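Local coordinates for uncharacterized protein (Ruminococcus gnavus, PDB 4QAN) that is of unknown function but adopts a cystatin-like fold, as a divergent member of the NTF2-like superfamily, and can bind a magnesium ion, at residues Q222-Q227 with Y340-Q345; R239-A244 with K265-M270; D306-I311 with E372-T377. All coordinates share one frame; numbering follows the deposited sequence.

Contact 1: residues Q222-Q227 with Y340-Q345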
# COMPACT_ATOMS: atom_id res chain seq x y z
N GLN A 222 -0.10 6.21 26.39
CA GLN A 222 1.07 5.33 26.51
C GLN A 222 0.78 3.87 26.11
O GLN A 222 1.58 3.24 25.42
CB GLN A 222 1.63 5.36 27.94
CG GLN A 222 2.22 6.69 28.39
CD GLN A 222 1.25 7.53 29.22
OE1 GLN A 222 0.02 7.42 29.09
NE2 GLN A 222 1.81 8.38 30.09
N ARG A 223 -0.35 3.34 26.56
CA ARG A 223 -0.69 1.94 26.30
C ARG A 223 -0.99 1.71 24.82
O ARG A 223 -0.72 0.63 24.27
CB ARG A 223 -1.84 1.48 27.19
CG ARG A 223 -2.09 -0.02 27.12
CD ARG A 223 -3.21 -0.42 28.05
NE ARG A 223 -2.98 0.00 29.42
CZ ARG A 223 -3.90 -0.01 30.38
NH1 ARG A 223 -5.12 -0.43 30.14
NH2 ARG A 223 -3.57 0.39 31.60
N ALA A 224 -1.51 2.73 24.15
CA ALA A 224 -1.71 2.65 22.70
C ALA A 224 -0.38 2.44 21.99
O ALA A 224 -0.26 1.58 21.12
CB ALA A 224 -2.40 3.91 22.19
N VAL A 225 0.62 3.24 22.40
CA VAL A 225 1.96 3.17 21.84
C VAL A 225 2.61 1.83 22.18
O VAL A 225 3.23 1.20 21.31
CB VAL A 225 2.83 4.35 22.35
CG1 VAL A 225 4.27 4.21 21.88
CG2 VAL A 225 2.24 5.67 21.89
N GLU A 226 2.44 1.40 23.43
CA GLU A 226 2.98 0.11 23.88
C GLU A 226 2.44 -1.08 23.07
O GLU A 226 3.22 -1.94 22.65
CB GLU A 226 2.72 -0.10 25.38
CG GLU A 226 3.61 0.76 26.28
CD GLU A 226 2.99 1.13 27.63
OE1 GLU A 226 1.92 0.58 28.00
OE2 GLU A 226 3.56 2.01 28.34
N GLN A 227 1.14 -1.11 22.82
CA GLN A 227 0.56 -2.25 22.13
C GLN A 227 0.82 -2.21 20.66
O GLN A 227 0.86 -3.26 20.04
CB GLN A 227 -0.94 -2.39 22.39
CG GLN A 227 -1.29 -3.04 23.72
CD GLN A 227 -0.70 -4.44 23.85
OE1 GLN A 227 0.18 -4.66 24.67
NE2 GLN A 227 -1.19 -5.39 23.04
N TYR A 340 5.15 10.51 18.42
CA TYR A 340 3.76 10.12 18.18
C TYR A 340 2.85 11.30 18.44
O TYR A 340 3.14 12.16 19.27
CB TYR A 340 3.33 9.00 19.12
CG TYR A 340 4.01 7.68 18.89
CD1 TYR A 340 5.25 7.41 19.45
CD2 TYR A 340 3.39 6.69 18.15
CE1 TYR A 340 5.87 6.20 19.25
CE2 TYR A 340 4.00 5.48 17.94
CZ TYR A 340 5.24 5.23 18.51
OH TYR A 340 5.83 4.02 18.30
N THR A 341 1.74 11.34 17.71
CA THR A 341 0.66 12.27 18.01
C THR A 341 -0.53 11.35 18.20
O THR A 341 -0.82 10.53 17.33
CB THR A 341 0.39 13.28 16.87
OG1 THR A 341 1.55 14.09 16.66
CG2 THR A 341 -0.77 14.18 17.21
N LEU A 342 -1.18 11.45 19.36
CA LEU A 342 -2.28 10.56 19.73
C LEU A 342 -3.57 11.32 19.91
O LEU A 342 -3.56 12.49 20.35
CB LEU A 342 -1.93 9.84 21.03
CG LEU A 342 -0.65 9.01 20.89
CD1 LEU A 342 0.22 9.18 22.13
CD2 LEU A 342 -0.99 7.55 20.64
N CYS A 343 -4.69 10.67 19.55
CA CYS A 343 -6.01 11.26 19.65
C CYS A 343 -6.97 10.39 20.48
O CYS A 343 -6.99 9.16 20.37
CB CYS A 343 -6.61 11.55 18.27
SG CYS A 343 -6.77 10.08 17.23
N ARG A 344 -7.77 11.08 21.28
CA ARG A 344 -8.70 10.48 22.23
C ARG A 344 -10.03 10.27 21.54
O ARG A 344 -10.65 11.23 21.14
CB ARG A 344 -8.87 11.43 23.42
CG ARG A 344 -9.73 10.97 24.60
CD ARG A 344 -9.66 12.04 25.69
NE ARG A 344 -10.60 11.88 26.80
CZ ARG A 344 -10.44 11.07 27.85
NH1 ARG A 344 -9.37 10.28 27.96
NH2 ARG A 344 -11.37 11.02 28.79
N GLN A 345 -10.43 9.02 21.37
CA GLN A 345 -11.75 8.68 20.88
C GLN A 345 -12.65 8.44 22.09
O GLN A 345 -12.25 8.72 23.22
CB GLN A 345 -11.68 7.43 20.01
CG GLN A 345 -10.57 7.45 18.97
CD GLN A 345 -10.76 8.51 17.88
OE1 GLN A 345 -9.81 8.87 17.20
NE2 GLN A 345 -11.99 8.98 17.71
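Val225 on helix 221-234 and Tyr340 on strand 334-344 meet where the helix lies across the sheet. The axes of the short segments 222-227 and 340-344 approach to 9.8 Å. Their N-to-C directions differ by 121°, so the helix runs askew to the strand. The nearest CA pairs are Ala224 with Leu342 and Val225 with Tyr340. The CB atoms of all four point into the gap.

Val225 has the largest share of the contact. Its CG1 methyl sits over one face of the Tyr340 ring, a CH-pi contact 3.9 Å from the ring centroid and 24° off the normal. The methyl is displaced toward the rim, at the hydroxyl end of the ring, with Tyr340 CZ at 3.7 Å from Val225 CG1. CG1 lies opposite the backbone N (chi1 174°), which leaves the CG2 branch to turn to Leu342. Val225 CG2 reaches Leu342 CD2 at 3.9 Å, and the two side chains cross at about a right angle.

A helix packed in the concave side of a curled antiparallel sheet is the hallmark of the cystatin-like fold. Leu307 and Val310 of strand 305-314 also touch Val225.

The Tyr340 hydroxyl is hydrogen-bonded to Tyr329 OH, which anchors the far end of the ring. With an alanine here, Val225 CG1 would probably lose its aromatic face and Tyr329 OH this partner.

Ala224 adds a smaller apolar touch, its CB lying 4.2 Å from Leu342 CD2. Leu342 leans in turn on Ile351 and Tyr325 of the flanking strands.

Contact 2: residues R239-A244 with K265-M270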
# COMPACT_ATOMS: atom_id res chain seq x y z
N ARG A 239 -2.91 -5.30 13.03
CA ARG A 239 -3.29 -4.72 14.30
C ARG A 239 -2.54 -3.40 14.51
O ARG A 239 -3.10 -2.41 15.02
CB ARG A 239 -3.00 -5.73 15.40
CG ARG A 239 -3.50 -5.36 16.77
CD ARG A 239 -3.37 -6.54 17.74
NE ARG A 239 -3.26 -6.07 19.12
CZ ARG A 239 -4.29 -5.73 19.90
NH1 ARG A 239 -5.55 -5.83 19.47
NH2 ARG A 239 -4.05 -5.30 21.14
N ALA A 240 -1.29 -3.38 14.09
CA ALA A 240 -0.53 -2.14 14.11
C ALA A 240 -1.25 -1.03 13.33
O ALA A 240 -1.29 0.12 13.78
CB ALA A 240 0.87 -2.36 13.58
N LEU A 241 -1.82 -1.38 12.17
CA LEU A 241 -2.52 -0.37 11.37
C LEU A 241 -3.84 0.04 12.04
O LEU A 241 -4.16 1.22 12.10
CB LEU A 241 -2.80 -0.87 9.97
CG LEU A 241 -1.56 -1.17 9.13
CD1 LEU A 241 -1.96 -1.98 7.91
CD2 LEU A 241 -0.81 0.09 8.72
N ALA A 242 -4.57 -0.95 12.57
CA ALA A 242 -5.80 -0.71 13.35
C ALA A 242 -5.66 0.38 14.43
O ALA A 242 -6.62 1.11 14.69
CB ALA A 242 -6.28 -1.99 13.99
N PHE A 243 -4.50 0.49 15.06
CA PHE A 243 -4.27 1.53 16.11
C PHE A 243 -4.34 2.97 15.61
O PHE A 243 -4.52 3.90 16.41
CB PHE A 243 -2.93 1.31 16.84
CG PHE A 243 -3.00 0.25 17.91
CD1 PHE A 243 -3.83 0.40 19.01
CD2 PHE A 243 -2.24 -0.91 17.82
CE1 PHE A 243 -3.92 -0.58 19.99
CE2 PHE A 243 -2.30 -1.88 18.80
CZ PHE A 243 -3.14 -1.72 19.88
N ALA A 244 -4.16 3.17 14.31
CA ALA A 244 -4.32 4.50 13.71
C ALA A 244 -5.54 4.61 12.80
O ALA A 244 -5.70 5.59 12.09
CB ALA A 244 -3.06 4.86 12.95
N LYS A 265 2.61 3.28 4.87
CA LYS A 265 3.81 3.90 4.39
C LYS A 265 4.63 4.52 5.52
O LYS A 265 5.86 4.38 5.51
CB LYS A 265 3.50 4.96 3.35
CG LYS A 265 4.76 5.40 2.63
CD LYS A 265 4.49 6.38 1.52
CE LYS A 265 5.82 6.72 0.85
NZ LYS A 265 5.63 7.76 -0.17
N GLU A 266 3.96 5.23 6.44
CA GLU A 266 4.63 5.87 7.60
C GLU A 266 5.24 4.82 8.53
O GLU A 266 6.32 5.02 9.10
CB GLU A 266 3.66 6.66 8.50
CG GLU A 266 3.07 7.97 7.98
CD GLU A 266 2.02 8.58 8.96
OE1 GLU A 266 2.31 8.89 10.17
OE2 GLU A 266 0.87 8.76 8.50
N LEU A 267 4.51 3.73 8.71
CA LEU A 267 4.96 2.62 9.55
C LEU A 267 6.20 1.98 8.92
O LEU A 267 7.26 1.91 9.56
CB LEU A 267 3.81 1.62 9.74
CG LEU A 267 4.07 0.28 10.45
CD1 LEU A 267 4.98 0.44 11.65
CD2 LEU A 267 2.76 -0.38 10.87
N LYS A 268 6.07 1.56 7.67
CA LYS A 268 7.21 1.09 6.87
C LYS A 268 8.42 2.00 7.01
O LYS A 268 9.56 1.55 7.19
CB LYS A 268 6.83 1.02 5.40
CG LYS A 268 7.96 0.50 4.51
CD LYS A 268 7.66 0.64 3.03
CE LYS A 268 7.62 2.08 2.60
NZ LYS A 268 7.06 2.20 1.22
N THR A 269 8.16 3.29 6.94
CA THR A 269 9.20 4.26 6.97
C THR A 269 9.92 4.22 8.32
O THR A 269 11.14 4.31 8.39
CB THR A 269 8.62 5.64 6.62
OG1 THR A 269 8.13 5.59 5.27
CG2 THR A 269 9.67 6.73 6.75
N MSE A 270 9.14 4.04 9.38
CA MSE A 270 9.66 3.94 10.73
C MSE A 270 10.52 2.69 10.85
O MSE A 270 11.65 2.76 11.33
CB MSE A 270 8.52 3.95 11.75
CG MSE A 270 9.11 3.81 13.15
SE MSE A 270 7.77 3.81 14.58
CE MSE A 270 7.26 1.91 14.46
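Leu267 of helix 254-275 fits against Ala240 and Leu241 of helix 237-242, and apolar packing makes the whole contact. One methyl does the touching: Leu267 CD2 lies 3.9 Å from Ala240 CB and 4.2 Å from Leu241 CD2. The Leu267 CG is opposite the backbone N (chi1 173°), which carries the branched end out toward the short helix. The CB of Ala240 points at the long helix. That of Leu241 does not, but its CD2 branch swings nearer. All three residues are buried, though the shared surface is small, 94 Å² over both sides.

The packing extends beyond the pair. Ile232 of helix 221-234 and Leu89 of helix 87-108 also touch Leu267, and Leu241 rests on Tyr263 and Ala264. The contact is plain helix-to-helix packing. It joins the short helix that follows helix 221-234, the helix lying on the C-terminal sheet, to the long helix 254-275, probably as part of the C-terminal cystatin-like unit.

Hydrogen bonds act within each segment. Lys265 O accepts two, from Thr269 N and from Thr269 OG1, which approach from opposite faces of the carbonyl plane. The hydroxyl bond is 2.6 Å from Thr269 OG1 to Lys265 O, with the donor tilted 32° from that plane. At the C-terminal end of segment 239-244, Ala244 N bonds to Leu241 O.

Charged groups on the long helix reach to other parts of the chain. Lys268 NZ forms a salt bridge with Glu93, and Lys265 NZ forms one with Asp75. These pairs link helix 254-275 to the N-terminal half.

Contact 3: residues D306-I311 with E372-T377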
# COMPACT_ATOMS: atom_id res chain seq x y z
N ASP A 306 12.37 -2.87 21.37
CA ASP A 306 11.80 -2.63 22.68
C ASP A 306 11.61 -1.17 22.96
O ASP A 306 12.47 -0.33 22.68
CB ASP A 306 12.71 -3.19 23.77
CG ASP A 306 12.54 -4.67 23.98
OD1 ASP A 306 11.38 -5.10 24.21
OD2 ASP A 306 13.55 -5.41 23.91
N LEU A 307 10.47 -0.88 23.57
CA LEU A 307 10.18 0.42 24.07
C LEU A 307 10.77 0.53 25.50
O LEU A 307 10.48 -0.29 26.37
CB LEU A 307 8.66 0.57 24.06
CG LEU A 307 7.98 1.92 23.86
CD1 LEU A 307 8.47 2.66 22.64
CD2 LEU A 307 6.49 1.64 23.77
N ILE A 308 11.65 1.49 25.74
CA ILE A 308 12.14 1.74 27.10
C ILE A 308 11.15 2.61 27.88
O ILE A 308 10.89 2.38 29.06
CB ILE A 308 13.53 2.42 27.06
CG1 ILE A 308 14.57 1.48 26.45
CG2 ILE A 308 13.97 2.82 28.47
CD1 ILE A 308 15.82 2.19 25.99
N LYS A 309 10.59 3.61 27.20
CA LYS A 309 9.71 4.57 27.83
C LYS A 309 8.87 5.31 26.78
O LYS A 309 9.35 5.61 25.68
CB LYS A 309 10.54 5.57 28.62
CG LYS A 309 9.80 6.19 29.80
CD LYS A 309 10.79 6.71 30.82
CE LYS A 309 10.11 7.45 31.95
NZ LYS A 309 11.15 7.99 32.86
N VAL A 310 7.61 5.58 27.12
CA VAL A 310 6.74 6.48 26.36
C VAL A 310 6.56 7.77 27.16
O VAL A 310 5.97 7.74 28.24
CB VAL A 310 5.39 5.83 26.10
CG1 VAL A 310 4.49 6.76 25.29
CG2 VAL A 310 5.60 4.49 25.40
N ILE A 311 7.08 8.88 26.65
CA ILE A 311 7.23 10.08 27.47
C ILE A 311 6.41 11.24 26.93
O ILE A 311 6.56 11.60 25.76
CB ILE A 311 8.70 10.54 27.52
CG1 ILE A 311 9.61 9.37 27.90
CG2 ILE A 311 8.86 11.67 28.52
CD1 ILE A 311 11.07 9.65 27.69
N GLU A 372 24.53 7.75 26.38
CA GLU A 372 24.42 8.91 27.27
C GLU A 372 23.07 9.60 27.05
O GLU A 372 22.29 9.76 27.98
CB GLU A 372 25.58 9.88 27.00
CG GLU A 372 25.62 11.10 27.90
CD GLU A 372 25.81 10.76 29.36
OE1 GLU A 372 26.49 9.74 29.66
OE2 GLU A 372 25.28 11.50 30.21
N GLU A 373 22.80 9.98 25.80
CA GLU A 373 21.54 10.62 25.46
C GLU A 373 20.31 9.77 25.86
O GLU A 373 19.31 10.30 26.33
CB GLU A 373 21.49 10.94 23.96
CG GLU A 373 22.43 12.06 23.53
CD GLU A 373 22.63 12.13 22.02
OE1 GLU A 373 21.84 11.52 21.26
OE2 GLU A 373 23.60 12.80 21.60
N SER A 374 20.40 8.46 25.65
CA SER A 374 19.28 7.55 25.94
C SER A 374 18.99 7.47 27.43
O SER A 374 17.84 7.40 27.84
CB SER A 374 19.60 6.16 25.41
OG SER A 374 18.51 5.28 25.57
N ARG A 375 20.05 7.48 28.24
CA ARG A 375 19.90 7.41 29.69
C ARG A 375 19.35 8.71 30.27
O ARG A 375 18.55 8.68 31.20
CB ARG A 375 21.23 7.07 30.37
CG ARG A 375 21.09 6.77 31.86
CD ARG A 375 22.42 6.49 32.55
NE ARG A 375 23.49 7.38 32.09
CZ ARG A 375 23.59 8.68 32.37
NH1 ARG A 375 22.68 9.30 33.11
NH2 ARG A 375 24.62 9.38 31.89
N LYS A 376 19.81 9.84 29.73
CA LYS A 376 19.28 11.14 30.15
C LYS A 376 17.80 11.29 29.82
O LYS A 376 17.03 11.84 30.61
CB LYS A 376 20.07 12.29 29.49
CG LYS A 376 21.49 12.45 30.04
CD LYS A 376 21.46 12.88 31.50
CE LYS A 376 22.83 12.75 32.14
NZ LYS A 376 22.72 12.87 33.62
N THR A 377 17.41 10.79 28.65
CA THR A 377 16.03 10.85 28.20
C THR A 377 15.14 9.95 29.06
O THR A 377 14.05 10.35 29.46
CB THR A 377 15.93 10.43 26.71
OG1 THR A 377 16.80 11.25 25.91
CG2 THR A 377 14.50 10.57 26.20
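Ile311 and Thr377 make the closest touch between segments 306-311 and 372-377. The Ile311 CD1 methyl ends 3.5 Å from Thr377 O and 3.9 Å from Thr377 CG2, so it meets both the backbone carbonyl and the side-chain methyl of one residue. Ile311 CG1 is opposite its own carbonyl carbon (chi1 -51°), and the extended chi2 of 168° sends CD1 out to the helix. The two side chains meet at a slant. At the other end of the contact, Ile308 CD1 lies 4.1 Å from Ser374 OG, a looser touch, with Ile308 exposed.

Thr377 is held by its own helix. Its OG1 donates to Glu373 O at 2.7 Å, and Thr377 N bonds to the same oxygen from the opposite face of the carbonyl plane. This hydroxyl bond helps hold Thr377 in a rotation that leaves CG2 to meet Ile311. Within the same helix, Arg375 NH2 and Glu372 OE2 form a salt bridge of 2.8 Å.

Neighbouring residues fill in around the pair. Leu328 touches both Ile308 and Ser374, Asn335 does the same, and Leu337 touches Thr377. Lys309 NZ donates to Ser378 O and Gln380 O, tying the strand to the chain just past the helix.

The strand is irregular here. Ile308 and Lys309 both face Leu328, a classic beta bulge, and the CB atoms of both point toward the helix. A short C-terminal helix thus packs on a bulged strand of the curled sheet, on the side away from helix 221-234, consistent with the cystatin-like fold of the protein.

In the fold
Contacts 1 and 2 are buried, while contact 3 is partly exposed near the C-terminal end. Contacts 1 and 3 reach the same mixed sheet. They join through Val225, whose CG1 packs 3.8 Å from Val310 CG2. Contact 2 joins two helices and lies nearest the chain's centre. It touches contact 1 where Gln227 CB lies 3.4 Å from Phe243 CZ. It has no touch with contact 3, with nearest atoms about 8 Å apart. The chemistry changes with place: an aromatic face and aliphatic methyls in contact 1, leucine and alanine methyls in contact 2, and methyls meeting a methyl, a backbone carbonyl and a hydroxyl oxygen in contact 3.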